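Long-range contacts in 3'-5' exonuclease crn-4 (Caenorhabditis elegans, PDB 3CM6), which degrades RNA and DNA from the 3' end as an exonuclease, preferring single-stranded RNA, and takes part in the breakdown of DNA during apoptosis: residues 20-25 / 114-119; 24-29 / 42-47. One frame throughout, in Å; residues are numbered along the deposited sequence.

Contact 1. Residues 20-25 / 114-119. With ER3 (erbium (III) ion), chain F.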
loop_
_atom_site.group_PDB
_atom_site.type_symbol
_atom_site.label_atom_id
_atom_site.label_comp_id
_atom_site.label_asym_id
_atom_site.label_seq_id
_atom_site.Cartn_x
_atom_site.Cartn_y
_atom_site.Cartn_z
ATOM N N THR B 20 34.618 13.355 9.262
ATOM C CA THR B 20 33.727 13.259 8.131
ATOM C C THR B 20 32.262 13.246 8.566
ATOM O O THR B 20 31.906 12.538 9.502
ATOM C CB THR B 20 34.144 12.122 7.134
ATOM O OG1 THR B 20 32.982 11.518 6.559
ATOM C CG2 THR B 20 34.957 11.073 7.802
ATOM N N LEU B 21 31.444 14.078 7.912
ATOM C CA LEU B 21 30.002 14.133 8.168
ATOM C C LEU B 21 29.274 13.505 7.009
ATOM O O LEU B 21 29.600 13.761 5.843
ATOM C CB LEU B 21 29.514 15.574 8.365
ATOM C CG LEU B 21 30.080 16.348 9.569
ATOM C CD1 LEU B 21 29.608 17.800 9.607
ATOM C CD2 LEU B 21 29.773 15.655 10.882
ATOM N N LEU B 22 28.295 12.663 7.324
ATOM C CA LEU B 22 27.532 11.977 6.287
ATOM C C LEU B 22 26.133 12.558 6.220
ATOM O O LEU B 22 25.363 12.443 7.165
ATOM C CB LEU B 22 27.486 10.469 6.540
ATOM C CG LEU B 22 28.816 9.694 6.501
ATOM C CD1 LEU B 22 28.604 8.182 6.790
ATOM C CD2 LEU B 22 29.549 9.897 5.185
ATOM N N ILE B 23 25.824 13.216 5.111
ATOM C CA ILE B 23 24.513 13.804 4.949
ATOM C C ILE B 23 23.597 12.652 4.560
ATOM O O ILE B 23 23.875 11.912 3.602
ATOM C CB ILE B 23 24.492 14.944 3.891
ATOM C CG1 ILE B 23 25.155 16.227 4.417
ATOM C CG2 ILE B 23 23.076 15.279 3.529
ATOM C CD1 ILE B 23 26.701 16.167 4.522
ATOM N N LEU B 24 22.522 12.493 5.319
ATOM C CA LEU B 24 21.646 11.358 5.157
ATOM C C LEU B 24 20.235 11.800 4.834
ATOM O O LEU B 24 19.752 12.841 5.314
ATOM C CB LEU B 24 21.634 10.494 6.412
ATOM C CG LEU B 24 20.655 9.315 6.385
ATOM C CD1 LEU B 24 21.374 8.031 6.000
ATOM C CD2 LEU B 24 20.014 9.157 7.733
ATOM N N ASP B 25 19.579 10.991 4.014
ATOM C CA ASP B 25 18.197 11.216 3.705
ATOM C C ASP B 25 17.466 9.945 3.284
ATOM O O ASP B 25 17.990 9.137 2.511
ATOM C CB ASP B 25 18.076 12.254 2.618
ATOM C CG ASP B 25 16.682 12.751 2.487
ATOM O OD1 ASP B 25 16.119 13.201 3.509
ATOM O OD2 ASP B 25 16.140 12.669 1.380
ATOM N N GLY B 114 32.243 6.713 15.612
ATOM C CA GLY B 114 32.489 7.765 16.591
ATOM C C GLY B 114 33.292 8.937 16.054
ATOM O O GLY B 114 33.395 9.973 16.709
ATOM N N LYS B 115 33.854 8.780 14.856
ATOM C CA LYS B 115 34.596 9.859 14.208
ATOM C C LYS B 115 33.905 10.400 12.954
ATOM O O LYS B 115 34.447 11.264 12.239
ATOM C CB LYS B 115 36.038 9.443 13.921
ATOM C CG LYS B 115 36.976 9.643 15.126
ATOM C CD LYS B 115 36.797 11.007 15.832
ATOM C CE LYS B 115 37.380 12.197 15.030
ATOM N NZ LYS B 115 38.819 12.448 15.317
ATOM N N PHE B 116 32.714 9.874 12.695
ATOM C CA PHE B 116 31.826 10.447 11.703
ATOM C C PHE B 116 30.460 10.595 12.337
ATOM O O PHE B 116 30.145 9.921 13.333
ATOM C CB PHE B 116 31.762 9.599 10.416
ATOM C CG PHE B 116 31.061 8.284 10.576
ATOM C CD1 PHE B 116 31.785 7.124 10.832
ATOM C CD2 PHE B 116 29.676 8.197 10.473
ATOM C CE1 PHE B 116 31.136 5.881 10.987
ATOM C CE2 PHE B 116 29.017 6.978 10.634
ATOM C CZ PHE B 116 29.754 5.819 10.889
ATOM N N ALA B 117 29.652 11.487 11.782
ATOM C CA ALA B 117 28.287 11.641 12.264
ATOM C C ALA B 117 27.335 11.911 11.098
ATOM O O ALA B 117 27.716 12.465 10.065
ATOM C CB ALA B 117 28.205 12.764 13.341
ATOM N N PHE B 118 26.097 11.505 11.268
ATOM C CA PHE B 118 25.098 11.798 10.278
ATOM C C PHE B 118 24.481 13.172 10.444
ATOM O O PHE B 118 24.225 13.633 11.568
ATOM C CB PHE B 118 24.020 10.730 10.299
ATOM C CG PHE B 118 24.459 9.446 9.696
ATOM C CD1 PHE B 118 24.582 9.327 8.316
ATOM C CD2 PHE B 118 24.755 8.351 10.502
ATOM C CE1 PHE B 118 24.985 8.137 7.748
ATOM C CE2 PHE B 118 25.163 7.160 9.943
ATOM C CZ PHE B 118 25.284 7.052 8.554
ATOM N N VAL B 119 24.227 13.800 9.304
ATOM C CA VAL B 119 23.612 15.108 9.264
ATOM C C VAL B 119 22.289 14.960 8.547
ATOM O O VAL B 119 22.243 14.466 7.420
ATOM C CB VAL B 119 24.519 16.134 8.537
ATOM C CG1 VAL B 119 23.836 17.511 8.411
ATOM C CG2 VAL B 119 25.880 16.238 9.253
HETATM ER ER ER3 F . 13.757 14.194 2.264
#
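L22 N donates to A117 O over 2.8 Å in an almost straight bond (N-H...O 171°), and L22 O takes the amide of V119 in return, with F118 CA-H close to the same oxygen. This is the parallel ladder of an RNase H-like exonuclease core, where strand 20-28 lies beside strand 116-120. Next up the ladder, L24 N reaches V119 O at 2.9 Å; lower down, A117 N to T20 O is only a weak bond. On the face of L22, F116 and F118, the leucine packs obliquely against both rings. Its CB lies 3.6 Å from F118 CD1, while its CD1 branch meets F118 CE1 on one ring and F116 CD2 on the other. The F116 ring in turn has F118 CE2 at its edge, and F118 meets F145 edge-to-face. L24 CB also touches F118 CD1, at 3.7 Å. The other face carries L21, A117, I23 and V119, with helix 191-207 packing on I23. Beyond L24 the strand runs on to D25, a metal ligand. V119 CG1 is anti to the backbone N (chi1 176°), and CG2, anti to the carbonyl carbon, touches L21 CB at 3.8 Å.

Contact 2. Residues 24-29 / 42-47. With ER3 (erbium (III) ion), chain F.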
loop_
_atom_site.group_PDB
_atom_site.type_symbol
_atom_site.label_atom_id
_atom_site.label_comp_id
_atom_site.label_asym_id
_atom_site.label_seq_id
_atom_site.Cartn_x
_atom_site.Cartn_y
_atom_site.Cartn_z
ATOM N N LEU B 24 22.522 12.493 5.319
ATOM C CA LEU B 24 21.646 11.358 5.157
ATOM C C LEU B 24 20.235 11.800 4.834
ATOM O O LEU B 24 19.752 12.841 5.314
ATOM C CB LEU B 24 21.634 10.494 6.412
ATOM C CG LEU B 24 20.655 9.315 6.385
ATOM C CD1 LEU B 24 21.374 8.031 6.000
ATOM C CD2 LEU B 24 20.014 9.157 7.733
ATOM N N ASP B 25 19.579 10.991 4.014
ATOM C CA ASP B 25 18.197 11.216 3.705
ATOM C C ASP B 25 17.466 9.945 3.284
ATOM O O ASP B 25 17.990 9.137 2.511
ATOM C CB ASP B 25 18.076 12.254 2.618
ATOM C CG ASP B 25 16.682 12.751 2.487
ATOM O OD1 ASP B 25 16.119 13.201 3.509
ATOM O OD2 ASP B 25 16.140 12.669 1.380
ATOM N N PHE B 26 16.263 9.782 3.828
ATOM C CA PHE B 26 15.395 8.664 3.517
ATOM C C PHE B 26 14.137 9.165 2.816
ATOM O O PHE B 26 13.615 10.243 3.134
ATOM C CB PHE B 26 14.951 7.946 4.790
ATOM C CG PHE B 26 16.028 7.143 5.489
ATOM C CD1 PHE B 26 16.709 6.126 4.834
ATOM C CD2 PHE B 26 16.303 7.371 6.845
ATOM C CE1 PHE B 26 17.671 5.378 5.512
ATOM C CE2 PHE B 26 17.265 6.635 7.523
ATOM C CZ PHE B 26 17.947 5.637 6.870
ATOM N N GLU B 27 13.644 8.392 1.866
ATOM C CA GLU B 27 12.279 8.595 1.408
ATOM C C GLU B 27 11.472 7.367 1.792
ATOM O O GLU B 27 12.021 6.245 1.854
ATOM C CB GLU B 27 12.218 8.862 -0.105
ATOM C CG GLU B 27 12.931 10.154 -0.583
ATOM C CD GLU B 27 12.543 11.430 0.179
ATOM O OE1 GLU B 27 11.440 11.501 0.796
ATOM O OE2 GLU B 27 13.362 12.392 0.148
ATOM N N THR B 28 10.179 7.570 2.068
ATOM C CA THR B 28 9.338 6.469 2.571
ATOM C C THR B 28 8.041 6.313 1.796
ATOM O O THR B 28 7.559 7.254 1.154
ATOM C CB THR B 28 8.955 6.646 4.085
ATOM O OG1 THR B 28 8.103 7.789 4.242
ATOM C CG2 THR B 28 10.177 6.824 4.966
ATOM N N THR B 29 7.456 5.126 1.899
ATOM C CA THR B 29 6.066 4.935 1.526
ATOM C C THR B 29 5.241 5.899 2.368
ATOM O O THR B 29 5.607 6.198 3.514
ATOM C CB THR B 29 5.587 3.523 1.847
ATOM O OG1 THR B 29 5.720 3.286 3.256
ATOM C CG2 THR B 29 6.383 2.501 1.099
ATOM N N ILE B 42 11.954 3.722 1.103
ATOM C CA ILE B 42 12.024 3.386 -0.312
ATOM C C ILE B 42 13.232 4.010 -1.031
ATOM O O ILE B 42 13.499 3.698 -2.200
ATOM C CB ILE B 42 10.719 3.698 -1.059
ATOM C CG1 ILE B 42 10.310 5.164 -0.916
ATOM C CG2 ILE B 42 9.615 2.748 -0.610
ATOM C CD1 ILE B 42 9.039 5.501 -1.693
ATOM N N GLN B 43 13.944 4.894 -0.319
ATOM C CA GLN B 43 15.187 5.447 -0.800
ATOM C C GLN B 43 16.179 5.800 0.321
ATOM O O GLN B 43 15.847 6.482 1.308
ATOM C CB GLN B 43 14.963 6.635 -1.734
ATOM C CG GLN B 43 16.056 6.685 -2.792
ATOM C CD GLN B 43 16.043 7.930 -3.663
ATOM O OE1 GLN B 43 15.082 8.723 -3.666
ATOM N NE2 GLN B 43 17.132 8.109 -4.423
ATOM N N PHE B 44 17.407 5.342 0.117
ATOM C CA PHE B 44 18.472 5.447 1.060
ATOM C C PHE B 44 19.574 6.237 0.352
ATOM O O PHE B 44 20.210 5.713 -0.570
ATOM C CB PHE B 44 18.954 4.030 1.320
ATOM C CG PHE B 44 19.650 3.834 2.623
ATOM C CD1 PHE B 44 19.611 2.589 3.236
ATOM C CD2 PHE B 44 20.335 4.877 3.245
ATOM C CE1 PHE B 44 20.242 2.376 4.448
ATOM C CE2 PHE B 44 20.980 4.676 4.454
ATOM C CZ PHE B 44 20.938 3.430 5.061
ATOM N N ALA B 45 19.806 7.485 0.768
ATOM C CA ALA B 45 20.807 8.354 0.119
ATOM C C ALA B 45 21.776 9.019 1.099
ATOM O O ALA B 45 21.361 9.595 2.116
ATOM C CB ALA B 45 20.126 9.407 -0.710
ATOM N N ILE B 46 23.066 8.936 0.788
ATOM C CA ILE B 46 24.113 9.546 1.626
ATOM C C ILE B 46 25.172 10.182 0.746
ATOM O O ILE B 46 25.529 9.622 -0.286
ATOM C CB ILE B 46 24.825 8.524 2.533
ATOM C CG1 ILE B 46 23.826 7.715 3.349
ATOM C CG2 ILE B 46 25.807 9.227 3.471
ATOM C CD1 ILE B 46 24.453 6.554 4.059
ATOM N N VAL B 47 25.641 11.363 1.156
ATOM C CA VAL B 47 26.776 12.055 0.544
ATOM C C VAL B 47 27.734 12.467 1.656
ATOM O O VAL B 47 27.308 12.959 2.711
ATOM C CB VAL B 47 26.356 13.320 -0.237
ATOM C CG1 VAL B 47 27.482 13.802 -1.128
ATOM C CG2 VAL B 47 25.220 13.011 -1.116
HETATM ER ER ER3 F . 13.757 14.194 2.264
#
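E27 O accepts two amides, I42 N at 2.6 Å and Q43 N at 3.2 Å, both arriving from the same face of its carbonyl plane. Two residues facing one make a classic beta bulge, here in the antiparallel pairing of strands 20-28 and 41-50 of the RNase H-like sheet. E27 N returns a bond to Q43 O, in the carbonyl plane on a lone pair. One step on, D25 and A45 form a hydrogen-bonded pair, D25 N to A45 O and A45 N to D25 O, both 3.0 Å and both nearly along the C=O axis. Two apart on the strand, D25 and E27 project from the same face, the acidic pair of a DEDD-type exonuclease. Both are metal ligands, with magnesium the probable ion in vivo; an erbium ion sits there in this model, at doubtful distances. On this face Q43 CB lies alongside E27 CB, 3.9 Å away.

The opposite face is hydrophobic. F44 CG lies anti to the backbone N (chi1 -157°), which carries the ring alongside that of F26. F26 CE1 points into the face of F44, over its centre and 3.5 Å from F44 CD2, an edge-to-face pair with planes at 57°. L24 CD1 meets the edge of the F44 ring at CE2 and also touches I46 CG1 at 3.6 Å. With an alanine in place of F44, the F26 edge and L24 CD1 would probably lose the ring they pack on, opening a gap between the sheet and helix 95-109.

Further out, F62 and F102 pack on F44, and Q43 NE2 is held by N63 OD1. D194 and D125 bring further carboxylates to the acidic cluster, and F26 N donates to D125 OD1.

How the contacts relate
From the N terminus, strand 20-28 runs through both contacts, which share L24 and D25. Contact 2 closes first: after 24-29 a short loop brings the chain back as strand 41-50, antiparallel. Contact 1 closes much later, once strand 55-67 and helix 95-109 have been laid down and strand 116-120 arrives parallel on the other edge of strand 20-28. Contact 2 thus nests inside the span of contact 1. The pairings run on continuously, since I23 N probably bonds to V47 O at 2.8 Å. Together they make strand 20-28 an interior strand and join the early antiparallel strands to the later parallel part of the sheet.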